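Local coordinates for protein tyrosinase (Burkholderia thailandensis, PDB 5ZRD) that probably hydroxylates monophenols to catechols and oxidises these to quinones at a coupled pair of copper ions, at residues Y175-Y180 with N301-E306; Y238-R243 with V273-N278; D279-V284 with S465-W470; G285-G290 with I508-G513. One frame throughout, in Å; residues are numbered along the deposited sequence.

Contact 1 of 4, residues Y175-Y180 with N301-E306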
loop_
_atom_site.group_PDB
_atom_site.type_symbol
_atom_site.label_atom_id
_atom_site.label_comp_id
_atom_site.label_asym_id
_atom_site.label_seq_id
_atom_site.Cartn_x
_atom_site.Cartn_y
_atom_site.Cartn_z
ATOM N N TYR A 175 4.185 -27.563 -21.060
ATOM C CA TYR A 175 3.184 -28.206 -20.227
ATOM C C TYR A 175 2.027 -28.722 -21.099
ATOM O O TYR A 175 1.599 -28.006 -21.989
ATOM C CB TYR A 175 2.654 -27.207 -19.197
ATOM C CG TYR A 175 1.466 -27.757 -18.463
ATOM C CD1 TYR A 175 1.632 -28.725 -17.480
ATOM C CD2 TYR A 175 0.177 -27.376 -18.818
ATOM C CE1 TYR A 175 0.537 -29.247 -16.813
ATOM C CE2 TYR A 175 -0.930 -27.936 -18.200
ATOM C CZ TYR A 175 -0.745 -28.877 -17.197
ATOM O OH TYR A 175 -1.822 -29.405 -16.559
ATOM N N VAL A 176 1.511 -29.923 -20.845
ATOM C CA VAL A 176 0.372 -30.441 -21.626
ATOM C C VAL A 176 -0.855 -30.545 -20.699
ATOM O O VAL A 176 -0.778 -30.981 -19.540
ATOM C CB VAL A 176 0.724 -31.769 -22.343
ATOM C CG1 VAL A 176 1.481 -32.729 -21.450
ATOM C CG2 VAL A 176 -0.465 -32.502 -22.943
ATOM N N THR A 177 -2.021 -30.139 -21.212
ATOM C CA THR A 177 -3.188 -30.070 -20.365
ATOM C C THR A 177 -3.561 -31.497 -20.022
ATOM O O THR A 177 -3.309 -32.375 -20.876
ATOM C CB THR A 177 -4.341 -29.302 -21.014
ATOM O OG1 THR A 177 -4.683 -29.899 -22.259
ATOM C CG2 THR A 177 -4.010 -27.846 -21.265
ATOM N N VAL A 178 -4.133 -31.696 -18.824
ATOM C CA VAL A 178 -4.625 -33.007 -18.433
ATOM C C VAL A 178 -6.045 -32.924 -17.883
ATOM O O VAL A 178 -6.451 -31.941 -17.343
ATOM C CB VAL A 178 -3.704 -33.670 -17.387
ATOM C CG1 VAL A 178 -2.304 -33.810 -17.946
ATOM C CG2 VAL A 178 -3.677 -32.931 -16.049
ATOM N N ARG A 179 -6.717 -34.056 -17.998
ATOM C CA ARG A 179 -8.030 -34.330 -17.504
ATOM C C ARG A 179 -7.928 -35.437 -16.457
ATOM O O ARG A 179 -6.885 -36.095 -16.330
ATOM C CB ARG A 179 -8.911 -34.790 -18.668
ATOM C CG ARG A 179 -9.185 -33.697 -19.700
ATOM C CD ARG A 179 -9.630 -34.260 -21.033
ATOM N NE ARG A 179 -9.705 -33.202 -22.050
ATOM C CZ ARG A 179 -9.842 -33.452 -23.334
ATOM N NH1 ARG A 179 -10.135 -34.685 -23.712
ATOM N NH2 ARG A 179 -9.663 -32.498 -24.236
ATOM N N TYR A 180 -8.989 -35.580 -15.679
ATOM C CA TYR A 180 -9.164 -36.720 -14.821
ATOM C C TYR A 180 -8.741 -37.966 -15.602
ATOM O O TYR A 180 -9.142 -38.100 -16.731
ATOM C CB TYR A 180 -10.626 -36.783 -14.409
ATOM C CG TYR A 180 -11.067 -37.962 -13.590
ATOM C CD1 TYR A 180 -11.474 -39.146 -14.196
ATOM C CD2 TYR A 180 -11.164 -37.869 -12.212
ATOM C CE1 TYR A 180 -11.888 -40.238 -13.448
ATOM C CE2 TYR A 180 -11.590 -38.943 -11.447
ATOM C CZ TYR A 180 -11.965 -40.130 -12.070
ATOM O OH TYR A 180 -12.463 -41.156 -11.322
ATOM N N ASN A 301 -5.663 -32.853 -10.200
ATOM C CA ASN A 301 -5.768 -31.400 -10.368
ATOM C C ASN A 301 -5.689 -31.049 -11.866
ATOM O O ASN A 301 -4.746 -30.387 -12.348
ATOM C CB ASN A 301 -4.687 -30.674 -9.577
ATOM C CG ASN A 301 -4.895 -30.698 -8.079
ATOM O OD1 ASN A 301 -6.028 -30.671 -7.577
ATOM N ND2 ASN A 301 -3.798 -30.625 -7.347
ATOM N N GLY A 302 -6.703 -31.480 -12.585
ATOM C CA GLY A 302 -6.777 -31.268 -14.021
ATOM C C GLY A 302 -7.122 -29.831 -14.381
ATOM O O GLY A 302 -7.651 -29.085 -13.579
ATOM N N ASP A 303 -6.797 -29.432 -15.593
ATOM C CA ASP A 303 -6.928 -28.037 -15.920
ATOM C C ASP A 303 -8.377 -27.556 -15.850
ATOM O O ASP A 303 -8.632 -26.483 -15.335
ATOM C CB ASP A 303 -6.263 -27.725 -17.263
ATOM C CG ASP A 303 -4.761 -27.859 -17.203
ATOM O OD1 ASP A 303 -4.298 -29.001 -17.404
ATOM O OD2 ASP A 303 -4.052 -26.844 -16.933
ATOM N N MET A 304 -9.314 -28.390 -16.292
ATOM C CA MET A 304 -10.753 -28.061 -16.339
ATOM C C MET A 304 -11.358 -27.888 -14.930
ATOM O O MET A 304 -12.448 -27.362 -14.809
ATOM C CB MET A 304 -11.522 -29.163 -17.079
ATOM C CG MET A 304 -11.535 -28.995 -18.590
ATOM S SD MET A 304 -12.537 -27.608 -19.167
ATOM C CE MET A 304 -14.182 -28.179 -18.776
ATOM N N GLY A 305 -10.666 -28.308 -13.870
ATOM C CA GLY A 305 -11.243 -28.407 -12.533
ATOM C C GLY A 305 -11.333 -27.094 -11.789
ATOM O O GLY A 305 -11.996 -27.054 -10.778
ATOM N N GLU A 306 -10.669 -26.043 -12.286
ATOM C CA GLU A 306 -10.630 -24.730 -11.693
ATOM C C GLU A 306 -10.592 -23.709 -12.851
ATOM O O GLU A 306 -10.313 -24.054 -14.018
ATOM C CB GLU A 306 -9.382 -24.530 -10.826
ATOM C CG GLU A 306 -9.485 -25.083 -9.401
ATOM C CD GLU A 306 -9.436 -26.599 -9.188
ATOM O OE1 GLU A 306 -9.013 -27.331 -10.091
ATOM O OE2 GLU A 306 -9.832 -27.038 -8.088
HETATM O O HOH W 1 -8.533 -30.473 -18.084
#
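Tyr175 holds CG anti to its backbone N (chi1 171°), which carries the phenol out to the 301-306 turn, while Asp303 has CG anti to its own carbonyl carbon (chi1 -68°) and extends its carboxylate the other way. The two side chains meet tip to tip, with ring and carboxylate planes 59° apart. Tyr175 OH donates to Asp303 OD1 over 2.6 Å, on the syn lone pair. The anti lone pair of the same oxygen takes the backbone N-H of Val178, with Val178 N 3.1 Å from Asp303 OD1, so one carboxylate oxygen is gripped by a phenol and a peptide at once. In turn, Asp303 N donates to Val178 O over 3.1 Å, nearly along the C=O axis. Asp303 opens a short 3-10 turn, residues 303-305, in the loop between strand 295-297 and helix 315-334, and the reciprocal bonds tie that turn to the extended segment 175-180 inside the tyrosinase central domain. A water donates to Val178 O at 2.7 Å and accepts from Met304 N. Gly302 CA lies 3.4 Å from Val178 O, where a side chain would be crowded. The other carboxylate oxygen, Asp303 OD2, forms a salt bridge with Lys171 and a hydrogen bond with Thr309, which would compensate the buried negative charge. Farther along the turn, Met304 O accepts from ND1 of the copper ligand His281.

Contact 2 of 4, residues Y238-R243 with V273-N278. With CU (copper (II) ion), chain K.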
loop_
_atom_site.group_PDB
_atom_site.type_symbol
_atom_site.label_atom_id
_atom_site.label_comp_id
_atom_site.label_asym_id
_atom_site.label_seq_id
_atom_site.Cartn_x
_atom_site.Cartn_y
_atom_site.Cartn_z
ATOM N N TYR A 238 -27.666 -34.745 -15.496
ATOM C CA TYR A 238 -28.736 -34.761 -16.468
ATOM C C TYR A 238 -29.972 -34.026 -15.928
ATOM O O TYR A 238 -30.517 -33.057 -16.575
ATOM C CB TYR A 238 -29.063 -36.199 -16.870
ATOM C CG TYR A 238 -30.209 -36.334 -17.835
ATOM C CD1 TYR A 238 -31.526 -36.367 -17.395
ATOM C CD2 TYR A 238 -29.980 -36.422 -19.200
ATOM C CE1 TYR A 238 -32.582 -36.501 -18.296
ATOM C CE2 TYR A 238 -31.023 -36.553 -20.108
ATOM C CZ TYR A 238 -32.329 -36.599 -19.655
ATOM O OH TYR A 238 -33.341 -36.728 -20.559
ATOM N N ALA A 239 -30.406 -34.473 -14.753
ATOM C CA ALA A 239 -31.511 -33.815 -14.043
ATOM C C ALA A 239 -31.227 -32.322 -13.836
ATOM O O ALA A 239 -32.152 -31.527 -13.905
ATOM C CB ALA A 239 -31.739 -34.470 -12.702
ATOM N N LYS A 240 -29.996 -31.964 -13.463
ATOM C CA LYS A 240 -29.719 -30.569 -13.153
ATOM C C LYS A 240 -29.849 -29.700 -14.423
ATOM O O LYS A 240 -30.350 -28.594 -14.366
ATOM C CB LYS A 240 -28.331 -30.454 -12.520
ATOM C CG LYS A 240 -28.250 -30.733 -11.025
ATOM C CD LYS A 240 -27.138 -29.913 -10.379
ATOM C CE LYS A 240 -26.974 -30.131 -8.886
ATOM N NZ LYS A 240 -27.863 -29.238 -8.103
ATOM N N TYR A 241 -29.439 -30.216 -15.589
ATOM C CA TYR A 241 -29.584 -29.489 -16.866
ATOM C C TYR A 241 -31.065 -29.347 -17.243
ATOM O O TYR A 241 -31.493 -28.275 -17.663
ATOM C CB TYR A 241 -28.807 -30.198 -17.959
ATOM C CG TYR A 241 -27.409 -29.713 -18.246
ATOM C CD1 TYR A 241 -27.123 -28.360 -18.383
ATOM C CD2 TYR A 241 -26.387 -30.615 -18.514
ATOM C CE1 TYR A 241 -25.840 -27.915 -18.677
ATOM C CE2 TYR A 241 -25.111 -30.182 -18.834
ATOM C CZ TYR A 241 -24.834 -28.829 -18.921
ATOM O OH TYR A 241 -23.590 -28.377 -19.270
ATOM N N VAL A 242 -31.856 -30.400 -17.033
ATOM C CA VAL A 242 -33.315 -30.336 -17.250
ATOM C C VAL A 242 -33.911 -29.265 -16.339
ATOM O O VAL A 242 -34.612 -28.372 -16.819
ATOM C CB VAL A 242 -34.036 -31.684 -17.049
ATOM C CG1 VAL A 242 -35.545 -31.513 -17.134
ATOM C CG2 VAL A 242 -33.574 -32.761 -18.029
ATOM N N ARG A 243 -33.565 -29.278 -15.059
ATOM C CA ARG A 243 -34.061 -28.237 -14.111
ATOM C C ARG A 243 -33.756 -26.816 -14.611
ATOM O O ARG A 243 -34.601 -25.906 -14.460
ATOM C CB ARG A 243 -33.407 -28.351 -12.728
ATOM C CG ARG A 243 -34.162 -29.197 -11.719
ATOM C CD ARG A 243 -34.253 -28.560 -10.342
ATOM N NE ARG A 243 -34.866 -29.530 -9.445
ATOM C CZ ARG A 243 -36.181 -29.689 -9.270
ATOM N NH1 ARG A 243 -37.025 -28.759 -9.689
ATOM N NH2 ARG A 243 -36.638 -30.780 -8.671
ATOM N N VAL A 273 -28.095 -22.350 -15.080
ATOM C CA VAL A 273 -27.349 -23.145 -16.035
ATOM C C VAL A 273 -25.897 -23.299 -15.559
ATOM O O VAL A 273 -25.240 -24.268 -15.907
ATOM C CB VAL A 273 -27.390 -22.566 -17.461
ATOM C CG1 VAL A 273 -26.723 -21.208 -17.578
ATOM C CG2 VAL A 273 -26.760 -23.552 -18.432
ATOM N N GLU A 274 -25.410 -22.335 -14.774
ATOM C CA GLU A 274 -24.043 -22.341 -14.270
ATOM C C GLU A 274 -23.748 -23.592 -13.414
ATOM O O GLU A 274 -22.591 -23.977 -13.302
ATOM C CB GLU A 274 -23.739 -21.088 -13.448
ATOM C CG GLU A 274 -22.257 -20.823 -13.315
ATOM C CD GLU A 274 -21.878 -19.561 -12.552
ATOM O OE1 GLU A 274 -20.631 -19.220 -12.510
ATOM O OE2 GLU A 274 -22.799 -18.958 -11.931
ATOM N N SER A 275 -24.777 -24.164 -12.804
ATOM C CA SER A 275 -24.633 -25.245 -11.825
ATOM C C SER A 275 -24.197 -26.551 -12.505
ATOM O O SER A 275 -23.137 -27.064 -12.223
ATOM C CB SER A 275 -25.904 -25.379 -11.002
ATOM O OG SER A 275 -25.727 -26.263 -9.902
ATOM N N PRO A 276 -25.019 -27.095 -13.398
ATOM C CA PRO A 276 -24.629 -28.288 -14.115
ATOM C C PRO A 276 -23.337 -28.095 -14.910
ATOM O O PRO A 276 -22.537 -29.049 -15.053
ATOM C CB PRO A 276 -25.797 -28.591 -15.069
ATOM C CG PRO A 276 -26.610 -27.321 -15.055
ATOM C CD PRO A 276 -26.422 -26.821 -13.644
ATOM N N HIS A 277 -23.140 -26.869 -15.386
ATOM C CA HIS A 277 -21.879 -26.435 -16.017
ATOM C C HIS A 277 -20.697 -26.698 -15.079
ATOM O O HIS A 277 -19.742 -27.359 -15.467
ATOM C CB HIS A 277 -21.949 -24.973 -16.458
ATOM C CG HIS A 277 -20.645 -24.253 -16.391
ATOM N ND1 HIS A 277 -20.183 -23.677 -15.219
ATOM C CD2 HIS A 277 -19.721 -23.965 -17.327
ATOM C CE1 HIS A 277 -19.024 -23.072 -15.442
ATOM N NE2 HIS A 277 -18.719 -23.216 -16.724
ATOM N N ASN A 278 -20.785 -26.161 -13.873
ATOM C CA ASN A 278 -19.818 -26.412 -12.816
ATOM C C ASN A 278 -19.546 -27.920 -12.688
ATOM O O ASN A 278 -18.365 -28.330 -12.636
ATOM C CB ASN A 278 -20.270 -25.800 -11.495
ATOM C CG ASN A 278 -20.140 -24.297 -11.464
ATOM O OD1 ASN A 278 -19.742 -23.681 -12.454
ATOM N ND2 ASN A 278 -20.475 -23.699 -10.335
HETATM CU CU CU K . -17.025 -23.323 -18.017
#
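The ring of Tyr241 presents a face to Pro276, whose CB sits almost over its centre, 3.6 Å from the ring centroid, in a CH-pi contact. Pro276 CG lies off toward one side of the ring, 3.5 Å from Tyr241 CD1, the two side chains crossing obliquely. Val273 approaches the same ring at its edge, with CG2 4.5 Å from Tyr241 CE1. On the flank, Lys240 and Pro276 touch CB to CB, while Lys240 CD passes 3.9 Å from Ser275 OG. These groups join two nearly antiparallel helices, 237-244 and 274-285, whose local axes come within 8.7 Å. Tyr241 OH is hydrogen-bonded to Glu119, outside the pair. Next to Pro276, His277 binds copper through NE2 at 2.1 Å, and its ND1 donates in the ring plane to Glu274 O, 3.1 Å away. With ND1 carrying the proton, NE2 keeps its lone pair for the metal; the apolar contact is thus made by the residue next to a copper ligand whose ring orientation is set in part by a bond to its own helix.

Contact 3 of 4, residues D279-V284 with S465-W470. With CU (copper (II) ion), chain K; O (oxygen atom), chain L.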
loop_
_atom_site.group_PDB
_atom_site.type_symbol
_atom_site.label_atom_id
_atom_site.label_comp_id
_atom_site.label_asym_id
_atom_site.label_seq_id
_atom_site.Cartn_x
_atom_site.Cartn_y
_atom_site.Cartn_z
ATOM N N ASP A 279 -20.596 -28.740 -12.689
ATOM C CA ASP A 279 -20.420 -30.202 -12.529
ATOM C C ASP A 279 -19.492 -30.793 -13.581
ATOM O O ASP A 279 -18.637 -31.625 -13.258
ATOM C CB ASP A 279 -21.767 -30.938 -12.585
ATOM C CG ASP A 279 -22.729 -30.534 -11.450
ATOM O OD1 ASP A 279 -22.288 -30.013 -10.384
ATOM O OD2 ASP A 279 -23.945 -30.745 -11.633
ATOM N N ILE A 280 -19.642 -30.355 -14.833
ATOM C CA ILE A 280 -18.959 -30.971 -15.942
ATOM C C ILE A 280 -17.483 -30.597 -15.812
ATOM O O ILE A 280 -16.627 -31.406 -16.040
ATOM C CB ILE A 280 -19.583 -30.575 -17.308
ATOM C CG1 ILE A 280 -20.960 -31.203 -17.559
ATOM C CG2 ILE A 280 -18.659 -30.886 -18.463
ATOM C CD1 ILE A 280 -21.005 -32.735 -17.507
ATOM N N HIS A 281 -17.196 -29.355 -15.484
ATOM C CA HIS A 281 -15.859 -28.959 -15.183
ATOM C C HIS A 281 -15.257 -29.863 -14.096
ATOM O O HIS A 281 -14.129 -30.238 -14.204
ATOM C CB HIS A 281 -15.850 -27.512 -14.687
ATOM C CG HIS A 281 -15.779 -26.486 -15.765
ATOM N ND1 HIS A 281 -14.588 -25.889 -16.126
ATOM C CD2 HIS A 281 -16.750 -25.899 -16.500
ATOM C CE1 HIS A 281 -14.835 -24.964 -17.032
ATOM N NE2 HIS A 281 -16.153 -24.984 -17.326
ATOM N N LEU A 282 -15.963 -30.133 -12.999
ATOM C CA LEU A 282 -15.331 -30.876 -11.939
ATOM C C LEU A 282 -15.143 -32.346 -12.353
ATOM O O LEU A 282 -14.158 -32.964 -12.005
ATOM C CB LEU A 282 -16.148 -30.767 -10.649
ATOM C CG LEU A 282 -16.306 -29.373 -10.053
ATOM C CD1 LEU A 282 -16.585 -29.447 -8.561
ATOM C CD2 LEU A 282 -15.105 -28.478 -10.308
ATOM N N ALA A 283 -16.095 -32.925 -13.056
ATOM C CA ALA A 283 -15.986 -34.321 -13.475
ATOM C C ALA A 283 -14.789 -34.498 -14.420
ATOM O O ALA A 283 -13.887 -35.327 -14.201
ATOM C CB ALA A 283 -17.266 -34.749 -14.137
ATOM N N VAL A 284 -14.767 -33.695 -15.476
ATOM C CA VAL A 284 -13.692 -33.731 -16.445
ATOM C C VAL A 284 -12.370 -33.286 -15.808
ATOM O O VAL A 284 -11.303 -33.753 -16.202
ATOM C CB VAL A 284 -14.051 -32.850 -17.643
ATOM C CG1 VAL A 284 -12.836 -32.624 -18.525
ATOM C CG2 VAL A 284 -15.200 -33.444 -18.442
ATOM N N SER A 465 -21.694 -28.317 -6.765
ATOM C CA SER A 465 -20.369 -28.109 -7.269
ATOM C C SER A 465 -20.011 -26.620 -7.188
ATOM O O SER A 465 -20.642 -25.796 -7.824
ATOM C CB SER A 465 -20.281 -28.610 -8.689
ATOM O OG SER A 465 -20.284 -30.042 -8.762
ATOM N N ILE A 466 -18.980 -26.291 -6.438
ATOM C CA ILE A 466 -18.423 -24.933 -6.420
ATOM C C ILE A 466 -17.144 -24.932 -7.277
ATOM O O ILE A 466 -16.040 -25.371 -6.858
ATOM C CB ILE A 466 -18.157 -24.447 -4.983
ATOM C CG1 ILE A 466 -19.406 -24.456 -4.092
ATOM C CG2 ILE A 466 -17.578 -23.038 -5.011
ATOM C CD1 ILE A 466 -19.815 -25.815 -3.600
ATOM N N LEU A 467 -17.308 -24.496 -8.507
ATOM C CA LEU A 467 -16.172 -24.289 -9.396
ATOM C C LEU A 467 -15.473 -23.030 -8.943
ATOM O O LEU A 467 -16.091 -21.972 -8.943
ATOM C CB LEU A 467 -16.665 -24.093 -10.823
ATOM C CG LEU A 467 -15.612 -23.814 -11.880
ATOM C CD1 LEU A 467 -14.637 -24.975 -11.993
ATOM C CD2 LEU A 467 -16.282 -23.558 -13.222
ATOM N N SER A 468 -14.243 -23.177 -8.504
ATOM C CA SER A 468 -13.555 -22.032 -7.974
ATOM C C SER A 468 -12.189 -21.918 -8.662
ATOM O O SER A 468 -12.064 -22.212 -9.854
ATOM C CB SER A 468 -13.487 -22.115 -6.479
ATOM O OG SER A 468 -12.894 -20.935 -5.942
ATOM N N ARG A 469 -11.163 -21.560 -7.915
ATOM C CA ARG A 469 -9.906 -21.114 -8.493
ATOM C C ARG A 469 -8.766 -21.520 -7.550
ATOM O O ARG A 469 -8.998 -21.638 -6.328
ATOM C CB ARG A 469 -9.976 -19.592 -8.619
ATOM C CG ARG A 469 -10.261 -18.932 -7.277
ATOM C CD ARG A 469 -10.080 -17.433 -7.252
ATOM N NE ARG A 469 -8.667 -17.190 -7.436
ATOM C CZ ARG A 469 -8.121 -15.995 -7.583
ATOM N NH1 ARG A 469 -6.808 -15.899 -7.736
ATOM N NH2 ARG A 469 -8.894 -14.921 -7.561
ATOM N N TRP A 470 -7.564 -21.743 -8.071
ATOM C CA TRP A 470 -6.408 -21.791 -7.196
ATOM C C TRP A 470 -6.097 -20.370 -6.733
ATOM O O TRP A 470 -6.225 -19.465 -7.537
ATOM C CB TRP A 470 -5.207 -22.373 -7.938
ATOM C CG TRP A 470 -5.437 -23.753 -8.452
ATOM C CD1 TRP A 470 -5.501 -24.139 -9.756
ATOM C CD2 TRP A 470 -5.647 -24.934 -7.662
ATOM N NE1 TRP A 470 -5.719 -25.484 -9.836
ATOM C CE2 TRP A 470 -5.810 -26.003 -8.567
ATOM C CE3 TRP A 470 -5.678 -25.191 -6.288
ATOM C CZ2 TRP A 470 -6.017 -27.317 -8.141
ATOM C CZ3 TRP A 470 -5.860 -26.490 -5.865
ATOM C CH2 TRP A 470 -6.012 -27.540 -6.785
HETATM CU CU CU K . -17.025 -23.323 -18.017
HETATM O O O L . -16.319 -21.723 -16.733
HETATM O O HOH W 2 -23.725 -28.417 -8.885
#
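Leu467 sets out from CB with CG anti to its backbone N (chi1 178°), and its two methyls divide the work. CD1 touches both His281 CB and Leu282 CD2, each 3.9 Å from Leu467 CD1. CD2 lies over the centre of the His281 imidazole, 4.0 Å from its centroid, in a CH-pi contact; this methyl is also 4.0 Å from the bound oxygen atom. The chain that follows strand 456-466 thereby lays a leucine against helix 274-285 at the type 3 dicopper centre characteristic of tyrosinases. Two residues earlier, Ser465 OG donates to the anti lone pair of Asp279 OD1 over 2.6 Å, and a water bridges that oxygen to Ser465 N. Asp279 OD2 is hydrogen-bonded to His463. His281 NE2 binds copper at 2.0 Å, and its ND1 donates to Met304 O. The histidine is thus held at both nitrogens, while the apolar methyl on its face lines the oxygen pocket and probably limits tilting of the ring.

Contact 4 of 4, residues G285-G290 with I508-G513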
loop_
_atom_site.group_PDB
_atom_site.type_symbol
_atom_site.label_atom_id
_atom_site.label_comp_id
_atom_site.label_asym_id
_atom_site.label_seq_id
_atom_site.Cartn_x
_atom_site.Cartn_y
_atom_site.Cartn_z
ATOM N N GLY A 285 -12.413 -32.371 -14.848
ATOM C CA GLY A 285 -11.187 -31.721 -14.305
ATOM C C GLY A 285 -10.679 -32.293 -12.973
ATOM O O GLY A 285 -9.783 -31.676 -12.362
ATOM N N GLY A 286 -11.239 -33.408 -12.482
ATOM C CA GLY A 286 -10.542 -34.249 -11.486
ATOM C C GLY A 286 -11.356 -34.752 -10.295
ATOM O O GLY A 286 -10.773 -35.432 -9.414
ATOM N N PHE A 287 -12.660 -34.464 -10.206
ATOM C CA PHE A 287 -13.483 -34.963 -9.090
ATOM C C PHE A 287 -14.263 -36.231 -9.490
ATOM O O PHE A 287 -15.089 -36.237 -10.448
ATOM C CB PHE A 287 -14.453 -33.876 -8.638
ATOM C CG PHE A 287 -13.780 -32.687 -8.020
ATOM C CD1 PHE A 287 -13.128 -31.764 -8.811
ATOM C CD2 PHE A 287 -13.786 -32.501 -6.651
ATOM C CE1 PHE A 287 -12.482 -30.676 -8.251
ATOM C CE2 PHE A 287 -13.176 -31.390 -6.093
ATOM C CZ PHE A 287 -12.519 -30.487 -6.895
ATOM N N ASP A 288 -13.971 -37.311 -8.769
ATOM C CA ASP A 288 -14.747 -38.560 -8.770
ATOM C C ASP A 288 -16.131 -38.260 -8.266
ATOM O O ASP A 288 -16.206 -37.695 -7.188
ATOM C CB ASP A 288 -14.102 -39.543 -7.760
ATOM C CG ASP A 288 -13.996 -40.974 -8.286
ATOM O OD1 ASP A 288 -14.581 -41.336 -9.336
ATOM O OD2 ASP A 288 -13.287 -41.763 -7.622
ATOM N N TYR A 289 -17.232 -38.619 -8.959
ATOM C CA TYR A 289 -18.587 -38.417 -8.320
ATOM C C TYR A 289 -18.616 -39.098 -6.942
ATOM O O TYR A 289 -19.239 -38.585 -5.992
ATOM C CB TYR A 289 -19.772 -38.954 -9.132
ATOM C CG TYR A 289 -21.113 -38.383 -8.719
ATOM C CD1 TYR A 289 -21.355 -37.018 -8.815
ATOM C CD2 TYR A 289 -22.148 -39.183 -8.235
ATOM C CE1 TYR A 289 -22.579 -36.465 -8.456
ATOM C CE2 TYR A 289 -23.370 -38.641 -7.846
ATOM C CZ TYR A 289 -23.598 -37.275 -7.971
ATOM O OH TYR A 289 -24.802 -36.691 -7.640
ATOM N N GLY A 290 -17.917 -40.230 -6.845
ATOM C CA GLY A 290 -17.600 -40.833 -5.559
ATOM C C GLY A 290 -18.858 -41.368 -4.908
ATOM O O GLY A 290 -19.804 -41.758 -5.602
ATOM N N ILE A 508 -16.009 -32.734 -0.743
ATOM C CA ILE A 508 -14.939 -33.291 -1.530
ATOM C C ILE A 508 -14.119 -32.114 -2.063
ATOM O O ILE A 508 -14.652 -31.292 -2.815
ATOM C CB ILE A 508 -15.491 -34.178 -2.659
ATOM C CG1 ILE A 508 -16.416 -35.280 -2.124
ATOM C CG2 ILE A 508 -14.353 -34.749 -3.491
ATOM C CD1 ILE A 508 -17.171 -36.020 -3.218
ATOM N N HIS A 509 -12.850 -32.038 -1.680
ATOM C CA HIS A 509 -12.100 -30.826 -1.903
ATOM C C HIS A 509 -10.674 -31.150 -2.362
ATOM O O HIS A 509 -10.251 -32.296 -2.369
ATOM C CB HIS A 509 -12.128 -29.977 -0.645
ATOM C CG HIS A 509 -11.601 -30.706 0.526
ATOM N ND1 HIS A 509 -10.277 -30.625 0.887
ATOM C CD2 HIS A 509 -12.192 -31.570 1.379
ATOM C CE1 HIS A 509 -10.077 -31.385 1.950
ATOM N NE2 HIS A 509 -11.237 -31.984 2.270
ATOM N N ARG A 510 -9.953 -30.123 -2.774
ATOM C CA ARG A 510 -8.568 -30.307 -3.236
ATOM C C ARG A 510 -7.602 -30.496 -2.052
ATOM O O ARG A 510 -6.496 -31.033 -2.216
ATOM C CB ARG A 510 -8.152 -29.100 -4.066
ATOM C CG ARG A 510 -9.032 -28.841 -5.282
ATOM C CD ARG A 510 -8.960 -29.982 -6.250
ATOM N NE ARG A 510 -9.234 -29.625 -7.640
ATOM C CZ ARG A 510 -9.186 -30.500 -8.625
ATOM N NH1 ARG A 510 -9.087 -31.789 -8.332
ATOM N NH2 ARG A 510 -9.211 -30.095 -9.882
ATOM N N GLY A 511 -7.990 -30.043 -0.871
ATOM C CA GLY A 511 -7.090 -30.040 0.311
ATOM C C GLY A 511 -5.722 -29.412 0.026
ATOM O O GLY A 511 -4.692 -30.006 0.356
ATOM N N GLY A 512 -5.705 -28.229 -0.598
ATOM C CA GLY A 512 -4.454 -27.526 -0.929
ATOM C C GLY A 512 -3.781 -28.040 -2.202
ATOM O O GLY A 512 -3.016 -27.300 -2.842
ATOM N N GLY A 513 -4.032 -29.299 -2.579
ATOM C CA GLY A 513 -3.336 -29.941 -3.709
ATOM C C GLY A 513 -1.873 -30.219 -3.393
ATOM O O GLY A 513 -1.056 -30.378 -4.311
#
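The guanidinium of Arg510 has Phe287 CE1 over the centre of one face, 3.3 Å above its plane, and Gly285 O at its edge. The Phe287 ring is inclined 36° to it, so the two groups overlap obliquely, and at the ring's own edge lie Ile508 O and His509 CA. Helix 274-285 ends here in a Schellman motif: Gly286 turns the chain with a positive phi of 136°, a conformation in which a CB would collide with the preceding carbonyl O and press on Arg510 NH1. The turn leads into a loop that packs against the end of strand 502-509, within the mixed sheet. Phe287 has CG anti to its carbonyl carbon, which lays the ring alongside Ile508; the two side chains run antiparallel, with Phe287 CD2 3.9 Å from Ile508 CG2. Farther out, Ile508 CD1 approaches the backbone oxygens of Asp288 and Tyr289. Arg510 bends at chi2 (-63°), which swings its tip back to the helix end, where the positive group would complement the partial negative charge of the helix C-terminus. Its NE forms a salt bridge with Glu306, and NH1 donates to the carbonyls of Ala298 and Ala300. Arg510 NH2 donates to Gly285 O over 3.0 Å, from above the carbonyl plane but close to the plane of the guanidinium.

All four contacts are largely buried; contact 3 lies nearest the chain centre, about 5 Å from it, and contact 4 farthest, about 14 Å, with the exposed Asp288 at its margin. Helix 274-285 runs through contacts 2 and 3 and ends in contact 4. Contacts 2 and 3 share a copper ion, but contact 2 is apolar helix-helix packing, whereas contact 3 combines a methyl on a ligand's face with a serine-aspartate hydrogen bond. Contact 1 is mainly polar; contact 4 mixes an aromatic-guanidinium overlap, a single hydrogen bond and an apolar Phe287-Ile508 pair. The 301-306 turn connects contacts 1, 3 and 4: Met304 O reaches His281, and Glu306 pairs with Arg510.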